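Local coordinates for protein glutamate receptor 1 (Adineta vaga, PDB 4IO2) that probably forms a ligand-gated ion channel of the synaptic membrane, of which this piece is the extracellular domain that binds glutamate, at residues Leu5-Ser17 and Gly53-Tyr67. Sequence-based numbering, arbitrary orientation. Where two conformers were deposited one is given.
Sequences LKGITLRIGVIES and GFVADVQLAPPNTSY. With GLU (glutamic acid), chain E.
The phenol oxygen OH of Tyr-67 rests 3.4 Å from Ser-17 CB and is hydrogen-bonded to Asp-85 OD1 and Arg-162 NH2, while Ser-17 OG bonds to the other carboxylate oxygen of Asp-85. The ring is sandwiched: Ile-15 CD1 sits over one face, 3.9 Å from the centroid in a CH-pi contact, and CB of the bound glutamate lies 3.5 Å above the ring plane on the opposite face. Ile-15 gets there with CG1 anti to the backbone N (chi1 -178°), and its CG2 reaches Tyr-67 CE2. With a leucine in place of Tyr-67, Asp-85 and Arg-162 would probably lose their shared hydroxyl and the glutamate its flat aromatic wall. Behind this pocket, strands 9-14 and 55-60 run parallel, joined by a crossover that includes helix 40-52, in the periplasmic-binding-protein fold. Backbone bonds zip the segments together, from Gly-7 N to Gly-53 O (2.9 Å) as far as Ala-61 N to Val-14 O. On the helix side, Leu-10 CD1 stands over one face of the Phe-54 ring, 4.0 Å from its centroid. On the other side, Arg-11 CG lies 3.6 Å from Asp-57 OD2, but the guanidinium goes on to Gly-77 O and a salt bridge with Asp-80.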
ATOM      1  N   LEU A   5       5.757  19.612  12.676  1.00 21.26           N
ATOM      2  CA  LEU A   5       6.623  20.243  11.686  1.00 20.20           C
ATOM      3  C   LEU A   5       6.340  21.751  11.493  1.00 21.84           C
ATOM      4  O   LEU A   5       7.066  22.423  10.799  1.00 21.20           O
ATOM      5  CB  LEU A   5       6.547  19.488  10.363  1.00 22.18           C
ATOM      6  CG  LEU A   5       7.438  18.230  10.355  1.00 20.89           C
ATOM      7  CD1 LEU A   5       7.128  17.333   9.166  1.00 21.86           C
ATOM      8  CD2 LEU A   5       8.904  18.695  10.278  1.00 24.52           C
ATOM      9  N   LYS A   6       5.301  22.306  12.127  1.00 22.97           N
ATOM     10  CA  LYS A   6       4.976  23.726  11.951  1.00 24.59           C
ATOM     11  C   LYS A   6       6.157  24.645  12.264  1.00 23.72           C
ATOM     12  O   LYS A   6       6.716  24.580  13.352  1.00 27.23           O
ATOM     13  CB  LYS A   6       3.785  24.128  12.789  1.00 27.35           C
ATOM     14  CG  LYS A   6       3.347  25.570  12.482  1.00 31.08           C
ATOM     15  CD  LYS A   6       2.042  25.934  13.136  1.00 38.73           C
ATOM     16  CE  LYS A   6       1.725  27.389  12.876  1.00 42.61           C
ATOM     17  NZ  LYS A   6       0.608  27.856  13.746  1.00 47.29           N
ATOM     18  N   GLY A   7       6.506  25.495  11.301  1.00 21.71           N
ATOM     19  CA  GLY A   7       7.609  26.438  11.427  1.00 21.39           C
ATOM     20  C   GLY A   7       9.003  25.851  11.184  1.00 21.61           C
ATOM     21  O   GLY A   7       9.987  26.602  11.204  1.00 23.42           O
ATOM     22  N   ILE A   8       9.107  24.546  10.994  1.00 20.24           N
ATOM     23  CA  ILE A   8      10.399  23.890  10.842  1.00 19.13           C
ATOM     24  C   ILE A   8      10.772  23.873   9.372  1.00 18.16           C
ATOM     25  O   ILE A   8       9.916  23.625   8.526  1.00 19.29           O
ATOM     26  CB  ILE A   8      10.315  22.423  11.340  1.00 21.33           C
ATOM     27  CG1 ILE A   8       9.890  22.372  12.822  1.00 26.72           C
ATOM     28  CG2 ILE A   8      11.586  21.654  11.048  1.00 20.83           C
ATOM     29  CD1 ILE A   8      10.844  23.084  13.762  1.00 28.33           C
ATOM     30  N   THR A   9      12.037  24.109   9.070  1.00 18.28           N
ATOM     31  CA  THR A   9      12.499  23.997   7.699  1.00 18.21           C
ATOM     32  C   THR A   9      12.913  22.565   7.387  1.00 18.88           C
ATOM     33  O   THR A   9      13.674  21.959   8.132  1.00 23.04           O
ATOM     34  CB  THR A   9      13.699  24.954   7.430  1.00 21.03           C
ATOM     35  OG1 THR A   9      13.271  26.300   7.619  1.00 20.87           O
ATOM     36  CG2 THR A   9      14.234  24.785   6.004  1.00 22.45           C
ATOM     37  N   LEU A  10      12.371  22.026   6.301  1.00 17.56           N
ATOM     38  CA  LEU A  10      12.762  20.713   5.794  1.00 19.63           C
ATOM     39  C   LEU A  10      13.497  20.839   4.502  1.00 19.47           C
ATOM     40  O   LEU A  10      12.971  21.402   3.540  1.00 19.24           O
ATOM     41  CB  LEU A  10      11.550  19.852   5.515  1.00 22.61           C
ATOM     42  CG  LEU A  10      10.763  19.405   6.714  1.00 22.97           C
ATOM     43  CD1 LEU A  10       9.561  18.635   6.200  1.00 24.67           C
ATOM     44  CD2 LEU A  10      11.621  18.602   7.659  1.00 23.57           C
ATOM     45  N   ARG A  11      14.688  20.271   4.449  1.00 18.73           N
ATOM     46  CA  ARG A  11      15.413  20.055   3.190  1.00 17.70           C
ATOM     47  C   ARG A  11      14.833  18.806   2.540  1.00 15.96           C
ATOM     48  O   ARG A  11      14.945  17.681   3.073  1.00 17.74           O
ATOM     49  CB  ARG A  11      16.913  19.866   3.430  1.00 21.99           C
ATOM     50  CG  ARG A  11      17.626  21.046   4.076  1.00 25.49           C
ATOM     51  CD  ARG A  11      19.024  20.643   4.552  1.00 27.09           C
ATOM     52  NE  ARG A  11      18.915  19.513   5.461  1.00 28.21           N
ATOM     53  CZ  ARG A  11      19.850  18.591   5.689  1.00 28.25           C
ATOM     54  NH1 ARG A  11      21.064  18.675   5.147  1.00 30.55           N
ATOM     55  NH2 ARG A  11      19.559  17.587   6.491  1.00 29.34           N
ATOM     56  N   ILE A  12      14.155  18.996   1.409  1.00 15.39           N
ATOM     57  CA  ILE A  12      13.380  17.941   0.739  1.00 14.12           C
ATOM     58  C   ILE A  12      14.072  17.542  -0.554  1.00 15.37           C
ATOM     59  O   ILE A  12      14.111  18.325  -1.490  1.00 16.30           O
ATOM     60  CB  ILE A  12      11.957  18.403   0.412  1.00 14.33           C
ATOM     61  CG1 ILE A  12      11.256  18.905   1.657  1.00 15.40           C
ATOM     62  CG2 ILE A  12      11.184  17.260  -0.272  1.00 14.77           C
ATOM     63  CD1 ILE A  12       9.830  19.432   1.427  1.00 18.93           C
ATOM     64  N   GLY A  13      14.662  16.351  -0.572  1.00 13.39           N
ATOM     65  CA  GLY A  13      15.293  15.838  -1.777  1.00 14.23           C
ATOM     66  C   GLY A  13      14.239  15.314  -2.751  1.00 14.63           C
ATOM     67  O   GLY A  13      13.293  14.612  -2.341  1.00 14.64           O
ATOM     68  N   VAL A  14      14.392  15.702  -4.017  1.00 13.26           N
ATOM     69  CA  VAL A  14      13.553  15.221  -5.100  1.00 14.27           C
ATOM     70  C   VAL A  14      14.456  14.738  -6.208  1.00 13.30           C
ATOM     71  O   VAL A  14      15.651  15.038  -6.235  1.00 15.05           O
ATOM     72  CB  VAL A  14      12.539  16.295  -5.593  1.00 13.29           C
ATOM     73  CG1 VAL A  14      11.580  16.742  -4.486  1.00 14.31           C
ATOM     74  CG2 VAL A  14      13.196  17.509  -6.197  1.00 13.53           C
ATOM     75  N   ILE A  15      13.900  13.913  -7.092  1.00 13.00           N
ATOM     76  CA  ILE A  15      14.689  13.255  -8.143  1.00 12.57           C
ATOM     77  C   ILE A  15      13.904  13.278  -9.453  1.00 13.31           C
ATOM     78  O   ILE A  15      12.709  13.007  -9.496  1.00 13.17           O
ATOM     79  CB  ILE A  15      15.078  11.820  -7.695  1.00 12.62           C
ATOM     80  CG1 ILE A  15      15.936  11.115  -8.724  1.00 13.76           C
ATOM     81  CG2 ILE A  15      13.863  10.947  -7.315  1.00 13.05           C
ATOM     82  CD1 ILE A  15      16.602   9.841  -8.222  1.00 16.34           C
ATOM     83  N   GLU A  16      14.575  13.646 -10.531  1.00 13.17           N
ATOM     84  CA  GLU A  16      13.908  13.797 -11.811  1.00 13.17           C
ATOM     85  C   GLU A  16      13.240  12.492 -12.257  1.00 13.60           C
ATOM     86  O   GLU A  16      13.884  11.449 -12.335  1.00 14.36           O
ATOM     87  CB  GLU A  16      14.914  14.292 -12.872  1.00 16.33           C
ATOM     88  CG  GLU A  16      14.282  14.564 -14.237  1.00 17.25           C
ATOM     89  CD  GLU A  16      15.206  15.175 -15.259  1.00 26.06           C
ATOM     90  OE1 GLU A  16      16.382  15.430 -14.931  1.00 32.42           O
ATOM     91  OE2 GLU A  16      14.757  15.401 -16.416  1.00 27.62           O
ATOM     92  N   SER A  17      11.970  12.596 -12.640  1.00 13.08           N
ATOM     93  CA  SER A  17      11.199  11.462 -13.140  1.00 11.08           C
ATOM     94  C   SER A  17       9.856  12.004 -13.613  1.00 11.00           C
ATOM     95  O   SER A  17       9.007  12.325 -12.786  1.00 12.24           O
ATOM     96  CB  SER A  17      10.952  10.442 -12.053  1.00 11.49           C
ATOM     97  OG  SER A  17      10.278   9.344 -12.613  1.00 13.97           O
ATOM     98  N   GLY A  53       2.516  23.367   7.755  1.00 20.74           N
ATOM     99  CA  GLY A  53       3.166  24.627   8.089  1.00 21.12           C
ATOM    100  C   GLY A  53       4.674  24.606   8.183  1.00 20.77           C
ATOM    101  O   GLY A  53       5.265  25.536   8.720  1.00 22.47           O
ATOM    102  N   PHE A  54       5.326  23.590   7.631  1.00 19.54           N
ATOM    103  CA  PHE A  54       6.790  23.592   7.536  1.00 19.32           C
ATOM    104  C   PHE A  54       7.236  24.574   6.451  1.00 20.75           C
ATOM    105  O   PHE A  54       6.438  25.037   5.632  1.00 21.63           O
ATOM    106  CB  PHE A  54       7.372  22.172   7.279  1.00 18.72           C
ATOM    107  CG  PHE A  54       6.855  21.483   6.040  1.00 16.98           C
ATOM    108  CD1 PHE A  54       7.356  21.777   4.780  1.00 19.44           C
ATOM    109  CD2 PHE A  54       5.928  20.478   6.170  1.00 17.53           C
ATOM    110  CE1 PHE A  54       6.886  21.099   3.660  1.00 19.27           C
ATOM    111  CE2 PHE A  54       5.434  19.818   5.053  1.00 17.85           C
ATOM    112  CZ  PHE A  54       5.925  20.133   3.799  1.00 18.05           C
ATOM    113  N   VAL A  55       8.528  24.866   6.441  1.00 19.77           N
ATOM    114  CA  VAL A  55       9.128  25.655   5.375  1.00 20.72           C
ATOM    115  C   VAL A  55       9.854  24.664   4.450  1.00 19.13           C
ATOM    116  O   VAL A  55      10.696  23.884   4.901  1.00 20.24           O
ATOM    117  CB  VAL A  55      10.083  26.708   5.942  1.00 25.08           C
ATOM    118  CG1 VAL A  55      10.768  27.478   4.832  1.00 24.99           C
ATOM    119  CG2 VAL A  55       9.291  27.691   6.835  1.00 27.82           C
ATOM    120  N   ALA A  56       9.507  24.697   3.170  1.00 19.80           N
ATOM    121  CA  ALA A  56      10.050  23.763   2.192  1.00 19.78           C
ATOM    122  C   ALA A  56      11.305  24.302   1.528  1.00 21.93           C
ATOM    123  O   ALA A  56      11.295  25.355   0.900  1.00 27.73           O
ATOM    124  CB  ALA A  56       9.021  23.443   1.147  1.00 21.91           C
ATOM    125  N   ASP A  57      12.388  23.566   1.691  1.00 19.21           N
ATOM    126  CA  ASP A  57      13.625  23.816   0.960  1.00 18.26           C
ATOM    127  C   ASP A  57      13.869  22.649  -0.008  1.00 17.50           C
ATOM    128  O   ASP A  57      14.468  21.634   0.347  1.00 17.80           O
ATOM    129  CB  ASP A  57      14.780  23.996   1.954  1.00 21.00           C
ATOM    130  CG  ASP A  57      16.139  24.129   1.281  1.00 26.27           C
ATOM    131  OD1 ASP A  57      16.179  24.414   0.070  1.00 26.40           O
ATOM    132  OD2 ASP A  57      17.172  23.988   1.989  1.00 29.53           O
ATOM    133  N   VAL A  58      13.341  22.791  -1.210  1.00 16.64           N
ATOM    134  CA  VAL A  58      13.286  21.695  -2.182  1.00 17.89           C
ATOM    135  C   VAL A  58      14.611  21.647  -2.947  1.00 17.35           C
ATOM    136  O   VAL A  58      15.041  22.650  -3.500  1.00 19.30           O
ATOM    137  CB  VAL A  58      12.123  21.867  -3.141  1.00 18.16           C
ATOM    138  CG1 VAL A  58      12.152  20.777  -4.205  1.00 19.74           C
ATOM    139  CG2 VAL A  58      10.806  21.868  -2.399  1.00 20.93           C
ATOM    140  N   GLN A  59      15.267  20.497  -2.920  1.00 17.18           N
ATOM    141  CA  GLN A  59      16.579  20.314  -3.510  0.56 18.95           C
ATOM    142  C   GLN A  59      16.554  19.158  -4.498  1.00 18.41           C
ATOM    143  O   GLN A  59      16.333  18.012  -4.121  1.00 17.77           O
ATOM    144  CB  GLN A  59      17.603  20.047  -2.415  0.56 21.51           C
ATOM    145  CG  GLN A  59      17.799  21.202  -1.450  0.56 23.67           C
ATOM    146  CD  GLN A  59      18.605  22.338  -2.061  0.56 26.45           C
ATOM    147  OE1 GLN A  59      19.463  22.115  -2.903  0.56 27.92           O
ATOM    148  NE2 GLN A  59      18.324  23.558  -1.636  0.56 27.46           N
ATOM    149  N   LEU A  60      16.777  19.463  -5.770  1.00 18.52           N
ATOM    150  CA  LEU A  60      16.868  18.435  -6.808  1.00 18.36           C
ATOM    151  C   LEU A  60      18.192  17.679  -6.691  1.00 17.96           C
ATOM    152  O   LEU A  60      19.288  18.291  -6.650  1.00 20.13           O
ATOM    153  CB  LEU A  60      16.766  19.097  -8.169  1.00 18.31           C
ATOM    154  CG  LEU A  60      16.880  18.222  -9.429  1.00 18.82           C
ATOM    155  CD1 LEU A  60      15.711  17.243  -9.487  1.00 18.25           C
ATOM    156  CD2 LEU A  60      16.948  19.116 -10.673  1.00 21.54           C
ATOM    157  N   ALA A  61      18.097  16.352  -6.649  1.00 16.84           N
ATOM    158  CA  ALA A  61      19.303  15.526  -6.619  1.00 18.29           C
ATOM    159  C   ALA A  61      20.084  15.764  -7.907  1.00 20.97           C
ATOM    160  O   ALA A  61      19.502  15.971  -8.980  1.00 21.76           O
ATOM    161  CB  ALA A  61      18.957  14.074  -6.463  1.00 18.13           C
ATOM    162  N   PRO A  62      21.405  15.713  -7.810  1.00 24.55           N
ATOM    163  CA  PRO A  62      22.253  15.829  -8.999  1.00 28.73           C
ATOM    164  C   PRO A  62      21.866  14.833 -10.084  1.00 29.22           C
ATOM    165  O   PRO A  62      21.431  13.741  -9.782  1.00 26.15           O
ATOM    166  CB  PRO A  62      23.647  15.503  -8.460  1.00 31.56           C
ATOM    167  CG  PRO A  62      23.600  15.875  -7.045  1.00 30.56           C
ATOM    168  CD  PRO A  62      22.201  15.574  -6.578  1.00 26.69           C
ATOM    169  N   PRO A  63      22.094  15.189 -11.351  1.00 32.10           N
ATOM    170  CA  PRO A  63      21.578  14.448 -12.512  1.00 34.68           C
ATOM    171  C   PRO A  63      21.823  12.930 -12.461  1.00 34.71           C
ATOM    172  O   PRO A  63      20.947  12.121 -12.799  1.00 36.73           O
ATOM    173  CB  PRO A  63      22.344  15.050 -13.697  1.00 36.79           C
ATOM    174  CG  PRO A  63      22.961  16.306 -13.198  1.00 34.84           C
ATOM    175  CD  PRO A  63      23.049  16.247 -11.717  1.00 34.31           C
ATOM    176  N   ASN A  64      23.000  12.523 -12.036  1.00 32.11           N
ATOM    177  CA  ASN A  64      23.306  11.103 -12.135  1.00 31.58           C
ATOM    178  C   ASN A  64      22.883  10.245 -10.940  1.00 27.70           C
ATOM    179  O   ASN A  64      23.094   9.035 -10.923  1.00 27.78           O
ATOM    180  CB  ASN A  64      24.783  10.945 -12.437  1.00 34.86           C
ATOM    181  CG  ASN A  64      25.151  11.513 -13.807  1.00 40.86           C
ATOM    182  OD1 ASN A  64      24.328  11.494 -14.747  1.00 44.14           O
ATOM    183  ND2 ASN A  64      26.376  12.041 -13.927  1.00 44.12           N
ATOM    184  N   THR A  65      22.212  10.867  -9.981  1.00 23.70           N
ATOM    185  CA  THR A  65      21.820  10.186  -8.740  1.00 20.92           C
ATOM    186  C   THR A  65      20.885   9.019  -9.010  1.00 18.88           C
ATOM    187  O   THR A  65      19.883   9.174  -9.697  1.00 19.43           O
ATOM    188  CB  THR A  65      21.132  11.173  -7.778  1.00 22.28           C
ATOM    189  OG1 THR A  65      21.998  12.304  -7.605  1.00 23.66           O
ATOM    190  CG2 THR A  65      20.852  10.513  -6.440  1.00 22.12           C
ATOM    191  N   SER A  66      21.204   7.865  -8.437  1.00 18.68           N
ATOM    192  CA  SER A  66      20.352   6.699  -8.532  1.00 16.53           C
ATOM    193  C   SER A  66      19.319   6.757  -7.413  1.00 15.84           C
ATOM    194  O   SER A  66      19.462   7.555  -6.454  1.00 14.83           O
ATOM    195  CB  SER A  66      21.182   5.410  -8.452  1.00 18.17           C
ATOM    196  OG  SER A  66      21.672   5.239  -7.141  1.00 19.29           O
ATOM    197  N   TYR A  67      18.311   5.896  -7.461  1.00 14.32           N
ATOM    198  CA  TYR A  67      17.303   5.856  -6.402  1.00 12.70           C
ATOM    199  C   TYR A  67      17.957   5.387  -5.096  1.00 12.92           C
ATOM    200  O   TYR A  67      17.744   6.023  -4.041  1.00 12.37           O
ATOM    201  CB  TYR A  67      16.095   5.011  -6.860  1.00 12.68           C
ATOM    202  CG  TYR A  67      15.193   5.846  -7.725  1.00 11.82           C
ATOM    203  CD1 TYR A  67      15.485   6.054  -9.066  1.00 13.63           C
ATOM    204  CD2 TYR A  67      14.096   6.474  -7.196  1.00 11.94           C
ATOM    205  CE1 TYR A  67      14.683   6.879  -9.865  1.00 12.50           C
ATOM    206  CE2 TYR A  67      13.288   7.324  -7.953  1.00 11.95           C
ATOM    207  CZ  TYR A  67      13.594   7.508  -9.298  1.00 11.43           C
ATOM    208  OH  TYR A  67      12.819   8.320 -10.114  1.00 12.50           O
TER
HETATM  209  N   GLU E 303      10.845   3.302  -7.903  1.00 10.91           N
HETATM  210  CA  GLU E 303      12.154   2.781  -8.306  1.00 10.22           C
HETATM  211  C   GLU E 303      13.093   2.726  -7.104  1.00 10.32           C
HETATM  212  O   GLU E 303      12.771   3.335  -6.052  1.00 11.24           O
HETATM  213  CB  GLU E 303      12.804   3.616  -9.413  1.00 12.57           C
HETATM  214  CG  GLU E 303      11.994   3.776 -10.705  1.00 13.19           C
HETATM  215  CD  GLU E 303      11.851   2.515 -11.557  1.00 13.49           C
HETATM  216  OE1 GLU E 303      12.489   1.514 -11.237  1.00 16.05           O
HETATM  217  OE2 GLU E 303      11.145   2.574 -12.598  1.00 13.02           O
HETATM  218  OXT GLU E 303      14.151   2.061  -7.200  1.00 12.48           O
HETATM  219  O   HOH W   1      17.563  14.176 -10.300  1.00 18.56           O